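Local coordinates for Ice-binding protein isoform1a (Antarctomyces psychrotrophicus, PDB 7BWX), which probably acts as an antifreeze protein, binding ice through water molecules of the prism planes, at residues T31-D36 against N202-Q207; H168-V173 against T186-L191. The protein carries 1 engineered substitution. All coordinates share one frame; numbering follows the deposited sequence.

Contact 1 (T31-D36 against N202-Q207); sequences TVINGD and NTVTVQ
T31-D36 and N202-Q207 put two neighbouring rungs of the right-handed beta-helix side by side, the axes of strands 32-34 and 203-205 lying 4.7 Å apart and 3° from parallel. V32 pairs with T203, I33 with V204 and N34 with T205. Backbone bonds fix this register: V32 N gives to N202 O and V32 O accepts from V204 N, then N34 N gives to V204 O and N34 O accepts from V206 N at 3.0 Å. Before the strand a side chain takes over, as N202 N donates to T31 OG1 at 3.0 Å. T31 OG1 sits anti to its own carbonyl carbon (chi1 -68°), and N27 ND2 bonds it as well; T31 CG2 comes within 3.4 Å of N202 O. An alanine here would probably leave the N-H of N202 without its acceptor, take this partner from N27 ND2 and lose the methyl contact with N202 O. On the face carrying V32 and T203, N34 and T205 lie side by side, and N34 ND2 meets T205 OG1 at 3.1 Å in a nearly straight bond (177°) within the amide plane. T53 OG1 bonds N34 OD1, so both ends of the amide are gripped. The other face is apolar: I33 CD1 reaches V204 CG2 at 3.7 Å, while L199 packs on I33. Past the strand, V206 CG2 rests 3.9 Å from the CA of G35, where a CB would clash with it. In-register parallel pairing, with an aliphatic pair on one face and a polar pair on the other, is typical of a beta-solenoid.

Contact 2 (H168-V173 against T186-L191); sequences HLEGNV and TINGAL
H168 and T186 meet side chain to side chain, H168 ND1 lying 2.8 Å from T186 OG1 in a hydrogen bond whose donor the geometry does not fix. The hydroxyl approaches at the ring's edge, with T186 OG1 between its backbone N and carbonyl carbon (chi1 62°). Across the same ring, H168 NE2 donates to E170 OE2 at 2.7 Å, with E170 OE2 close to the imidazole plane, while the nitrogen stands above the plane of the carboxylate. That oxygen also accepts from N188 ND2 at 3.1 Å, on its syn side. Both donors reach E170 OE2 from one face of the carboxylate, so two donors grip this one oxygen, which probably restrains the carboxylate and would help to stabilise its negative charge. E170 and N188 otherwise run side by side, E170 OE1 coming to 3.3 Å from N188 CB. The next shell is the backbone ladder: L169 N to T186 O, N188 N to L169 O, G171 N to N188 O and V173 N to A190 O. At the corner the ladder slackens, A190 N meeting G171 O at 3.3 Å and from 35° above the carbonyl plane. A CB on G189 would clash with that same oxygen. On the inner face L169 CD2 touches I187 CG2 at 3.9 Å, and beyond the bend V173 CG2 lies 4.0 Å from L191 CD2. W155 holds this corner from the preceding coil, its NE1 bonding E170 O and its side chain packing on L169 and V173. Two coils turning together at stacked glycines, with aliphatic side chains paired inside and a polar network outside, are characteristic of a corner in a parallel beta-helix.

Contact 2 is the more central, its centre about 5 Å from the centre of the chain, against about 12 Å for contact 1; nine of its twelve touching residues are buried, whereas contact 1 is only partly buried. Contact 2 joins successive coils, its segments 13 residues apart; contact 1 joins segments 166 residues apart, setting an early coil beside the last one. Strands 186-192 and 203-205 are neighbours, with probable hydrogen bonds from T205 N to I187 O and from I187 N to T203 O at 2.9 Å, and V204 packs on I187 and L191. The polar faces differ: contact 1 uses an amide-hydroxyl pair, contact 2 a carboxylate gripped by imidazole and amide.

Contact 1 (T31-D36 against N202-Q207)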
loop_
_atom_site.group_PDB
_atom_site.type_symbol
_atom_site.label_atom_id
_atom_site.label_comp_id
_atom_site.label_asym_id
_atom_site.label_seq_id
_atom_site.Cartn_x
_atom_site.Cartn_y
_atom_site.Cartn_z
ATOM N N THR A 31 -15.260 8.751 1.201
ATOM C CA THR A 31 -13.835 8.553 0.923
ATOM C C THR A 31 -13.244 9.807 0.303
ATOM O O THR A 31 -13.900 10.486 -0.502
ATOM C CB THR A 31 -13.699 7.289 0.074
ATOM O OG1 THR A 31 -14.046 6.153 0.874
ATOM C CG2 THR A 31 -12.319 7.162 -0.500
ATOM N N VAL A 32 -12.005 10.083 0.649
ATOM C CA VAL A 32 -11.180 11.133 0.032
ATOM C C VAL A 32 -9.864 10.513 -0.404
ATOM O O VAL A 32 -9.065 10.006 0.445
ATOM C CB VAL A 32 -10.944 12.310 0.993
ATOM C CG1 VAL A 32 -9.989 13.297 0.381
ATOM C CG2 VAL A 32 -12.259 12.952 1.355
ATOM N N ILE A 33 -9.641 10.525 -1.703
ATOM C CA ILE A 33 -8.356 10.100 -2.310
ATOM C C ILE A 33 -7.567 11.335 -2.697
ATOM O O ILE A 33 -7.953 11.999 -3.694
ATOM C CB ILE A 33 -8.555 9.186 -3.533
ATOM C CG1 ILE A 33 -9.485 7.998 -3.249
ATOM C CG2 ILE A 33 -7.205 8.757 -4.046
ATOM C CD1 ILE A 33 -9.012 7.059 -2.175
ATOM N N ASN A 34 -6.490 11.620 -1.972
ATOM C CA ASN A 34 -5.585 12.746 -2.291
ATOM C C ASN A 34 -4.456 12.209 -3.163
ATOM O O ASN A 34 -3.359 11.938 -2.671
ATOM C CB ASN A 34 -5.060 13.477 -1.047
ATOM C CG ASN A 34 -6.187 14.063 -0.232
ATOM O OD1 ASN A 34 -7.028 14.778 -0.783
ATOM N ND2 ASN A 34 -6.227 13.713 1.053
ATOM N N GLY A 35 -4.747 12.052 -4.442
ATOM C CA GLY A 35 -3.891 11.376 -5.413
ATOM C C GLY A 35 -4.699 11.065 -6.655
ATOM O O GLY A 35 -5.888 11.335 -6.684
ATOM N N ASP A 36 -4.050 10.458 -7.616
ATOM C CA ASP A 36 -4.691 10.023 -8.866
ATOM C C ASP A 36 -5.389 8.701 -8.592
ATOM O O ASP A 36 -5.030 7.992 -7.608
ATOM C CB ASP A 36 -3.649 9.903 -9.968
ATOM C CG ASP A 36 -3.002 11.215 -10.380
ATOM O OD1 ASP A 36 -3.535 12.284 -10.041
ATOM O OD2 ASP A 36 -1.969 11.134 -11.071
ATOM N N ASN A 202 -12.646 5.919 3.463
ATOM C CA ASN A 202 -11.188 5.941 3.703
ATOM C C ASN A 202 -10.605 7.294 3.345
ATOM O O ASN A 202 -11.219 8.091 2.606
ATOM C CB ASN A 202 -10.449 4.867 2.911
ATOM C CG ASN A 202 -11.069 3.523 3.155
ATOM O OD1 ASN A 202 -11.650 2.939 2.238
ATOM N ND2 ASN A 202 -10.925 3.043 4.374
ATOM N N THR A 203 -9.398 7.542 3.824
ATOM C CA THR A 203 -8.589 8.669 3.326
ATOM C C THR A 203 -7.252 8.108 2.895
ATOM O O THR A 203 -6.595 7.461 3.699
ATOM C CB THR A 203 -8.358 9.771 4.370
ATOM O OG1 THR A 203 -9.655 10.108 4.828
ATOM C CG2 THR A 203 -7.659 10.985 3.788
ATOM N N VAL A 204 -6.871 8.375 1.672
ATOM C CA VAL A 204 -5.577 7.956 1.107
ATOM C C VAL A 204 -4.897 9.205 0.590
ATOM O O VAL A 204 -5.471 9.920 -0.292
ATOM C CB VAL A 204 -5.769 6.941 -0.037
ATOM C CG1 VAL A 204 -4.406 6.522 -0.583
ATOM C CG2 VAL A 204 -6.638 5.790 0.384
ATOM N N THR A 205 -3.722 9.467 1.108
ATOM C CA THR A 205 -2.922 10.626 0.702
ATOM C C THR A 205 -1.560 10.185 0.184
ATOM O O THR A 205 -0.703 9.741 0.979
ATOM C CB THR A 205 -2.776 11.600 1.886
ATOM O OG1 THR A 205 -4.086 11.930 2.328
ATOM C CG2 THR A 205 -2.008 12.840 1.482
ATOM N N VAL A 206 -1.299 10.449 -1.074
ATOM C CA VAL A 206 -0.003 10.088 -1.689
ATOM C C VAL A 206 1.096 10.962 -1.071
ATOM O O VAL A 206 0.869 12.121 -0.893
ATOM C CB VAL A 206 -0.086 10.199 -3.222
ATOM C CG1 VAL A 206 1.261 9.944 -3.872
ATOM C CG2 VAL A 206 -1.137 9.240 -3.758
ATOM N N GLN A 207 2.251 10.382 -0.804
ATOM C CA GLN A 207 3.410 11.038 -0.151
ATOM C C GLN A 207 4.572 11.104 -1.131
ATOM O O GLN A 207 4.637 10.241 -1.986
ATOM C CB GLN A 207 3.839 10.229 1.079
ATOM C CG GLN A 207 2.706 10.008 2.082
ATOM C CD GLN A 207 2.204 11.303 2.675
ATOM O OE1 GLN A 207 1.008 11.624 2.661
ATOM N NE2 GLN A 207 3.127 12.077 3.185
#

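Contact 2 (H168-V173 against T186-L191)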
loop_
_atom_site.group_PDB
_atom_site.type_symbol
_atom_site.label_atom_id
_atom_site.label_comp_id
_atom_site.label_asym_id
_atom_site.label_seq_id
_atom_site.Cartn_x
_atom_site.Cartn_y
_atom_site.Cartn_z
ATOM N N HIS A 168 -4.455 2.747 10.484
ATOM C CA HIS A 168 -3.607 3.726 9.801
ATOM C C HIS A 168 -2.374 3.031 9.256
ATOM O O HIS A 168 -1.710 2.311 9.993
ATOM C CB HIS A 168 -3.225 4.892 10.715
ATOM C CG HIS A 168 -2.368 5.871 10.003
ATOM N ND1 HIS A 168 -2.888 6.678 9.010
ATOM C CD2 HIS A 168 -1.029 6.091 10.023
ATOM C CE1 HIS A 168 -1.907 7.401 8.493
ATOM N NE2 HIS A 168 -0.757 7.085 9.121
ATOM N N LEU A 169 -2.088 3.253 7.972
ATOM C CA LEU A 169 -0.908 2.661 7.311
ATOM C C LEU A 169 -0.093 3.772 6.675
ATOM O O LEU A 169 -0.664 4.804 6.209
ATOM C CB LEU A 169 -1.360 1.614 6.295
ATOM C CG LEU A 169 -0.257 0.915 5.507
ATOM C CD1 LEU A 169 -0.615 -0.527 5.218
ATOM C CD2 LEU A 169 -0.010 1.639 4.179
ATOM N N GLU A 170 1.210 3.580 6.738
ATOM C CA GLU A 170 2.197 4.387 6.033
ATOM C C GLU A 170 2.808 3.439 4.995
ATOM O O GLU A 170 3.212 2.314 5.359
ATOM C CB GLU A 170 3.248 4.949 7.000
ATOM C CG GLU A 170 2.656 5.852 8.105
ATOM C CD GLU A 170 2.467 7.303 7.719
ATOM O OE1 GLU A 170 3.107 7.730 6.728
ATOM O OE2 GLU A 170 1.703 8.030 8.394
ATOM N N GLY A 171 2.888 3.907 3.764
ATOM C CA GLY A 171 3.653 3.215 2.733
ATOM C C GLY A 171 2.843 2.837 1.496
ATOM O O GLY A 171 1.643 3.104 1.441
ATOM N N ASN A 172 3.556 2.264 0.525
ATOM C CA ASN A 172 3.014 1.835 -0.795
ATOM C C ASN A 172 2.633 0.361 -0.693
ATOM O O ASN A 172 3.500 -0.475 -0.455
ATOM C CB ASN A 172 4.047 2.139 -1.876
ATOM C CG ASN A 172 4.400 3.608 -1.941
ATOM O OD1 ASN A 172 3.522 4.447 -2.154
ATOM N ND2 ASN A 172 5.677 3.921 -1.780
ATOM N N VAL A 173 1.342 0.091 -0.761
ATOM C CA VAL A 173 0.780 -1.255 -0.727
ATOM C C VAL A 173 0.711 -1.693 -2.184
ATOM O O VAL A 173 -0.093 -1.136 -2.918
ATOM C CB VAL A 173 -0.586 -1.305 -0.048
ATOM C CG1 VAL A 173 -1.108 -2.732 -0.028
ATOM C CG2 VAL A 173 -0.558 -0.715 1.375
ATOM N N THR A 186 -7.122 4.673 7.116
ATOM C CA THR A 186 -6.398 5.822 6.548
ATOM C C THR A 186 -5.032 5.338 6.100
ATOM O O THR A 186 -4.450 4.400 6.728
ATOM C CB THR A 186 -6.343 7.008 7.527
ATOM O OG1 THR A 186 -5.638 6.625 8.706
ATOM C CG2 THR A 186 -7.734 7.496 7.889
ATOM N N ILE A 187 -4.542 5.960 5.040
ATOM C CA ILE A 187 -3.264 5.584 4.400
ATOM C C ILE A 187 -2.555 6.870 3.979
ATOM O O ILE A 187 -3.136 7.700 3.268
ATOM C CB ILE A 187 -3.504 4.618 3.202
ATOM C CG1 ILE A 187 -4.169 3.318 3.628
ATOM C CG2 ILE A 187 -2.190 4.327 2.490
ATOM C CD1 ILE A 187 -5.679 3.315 3.501
ATOM N N ASN A 188 -1.319 7.003 4.408
ATOM C CA ASN A 188 -0.310 7.912 3.845
ATOM C C ASN A 188 0.581 7.048 2.995
ATOM O O ASN A 188 1.475 6.350 3.537
ATOM C CB ASN A 188 0.498 8.653 4.925
ATOM C CG ASN A 188 -0.319 9.768 5.572
ATOM O OD1 ASN A 188 -1.242 10.345 4.955
ATOM N ND2 ASN A 188 -0.007 10.065 6.826
ATOM N N GLY A 189 0.278 7.046 1.695
ATOM C CA GLY A 189 0.910 6.124 0.735
ATOM C C GLY A 189 -0.025 5.881 -0.414
ATOM O O GLY A 189 -0.641 6.863 -0.910
ATOM N N ALA A 190 -0.186 4.632 -0.806
ATOM C CA ALA A 190 -0.896 4.288 -2.055
ATOM C C ALA A 190 -1.394 2.858 -1.995
ATOM O O ALA A 190 -0.778 2.059 -1.287
ATOM C CB ALA A 190 0.029 4.515 -3.212
ATOM N N LEU A 191 -2.499 2.586 -2.688
ATOM C CA LEU A 191 -3.099 1.250 -2.810
ATOM C C LEU A 191 -3.000 0.807 -4.275
ATOM O O LEU A 191 -3.777 1.330 -5.095
ATOM C CB LEU A 191 -4.550 1.286 -2.318
ATOM C CG LEU A 191 -4.730 1.839 -0.906
ATOM C CD1 LEU A 191 -6.180 1.845 -0.536
ATOM C CD2 LEU A 191 -3.918 1.094 0.131
#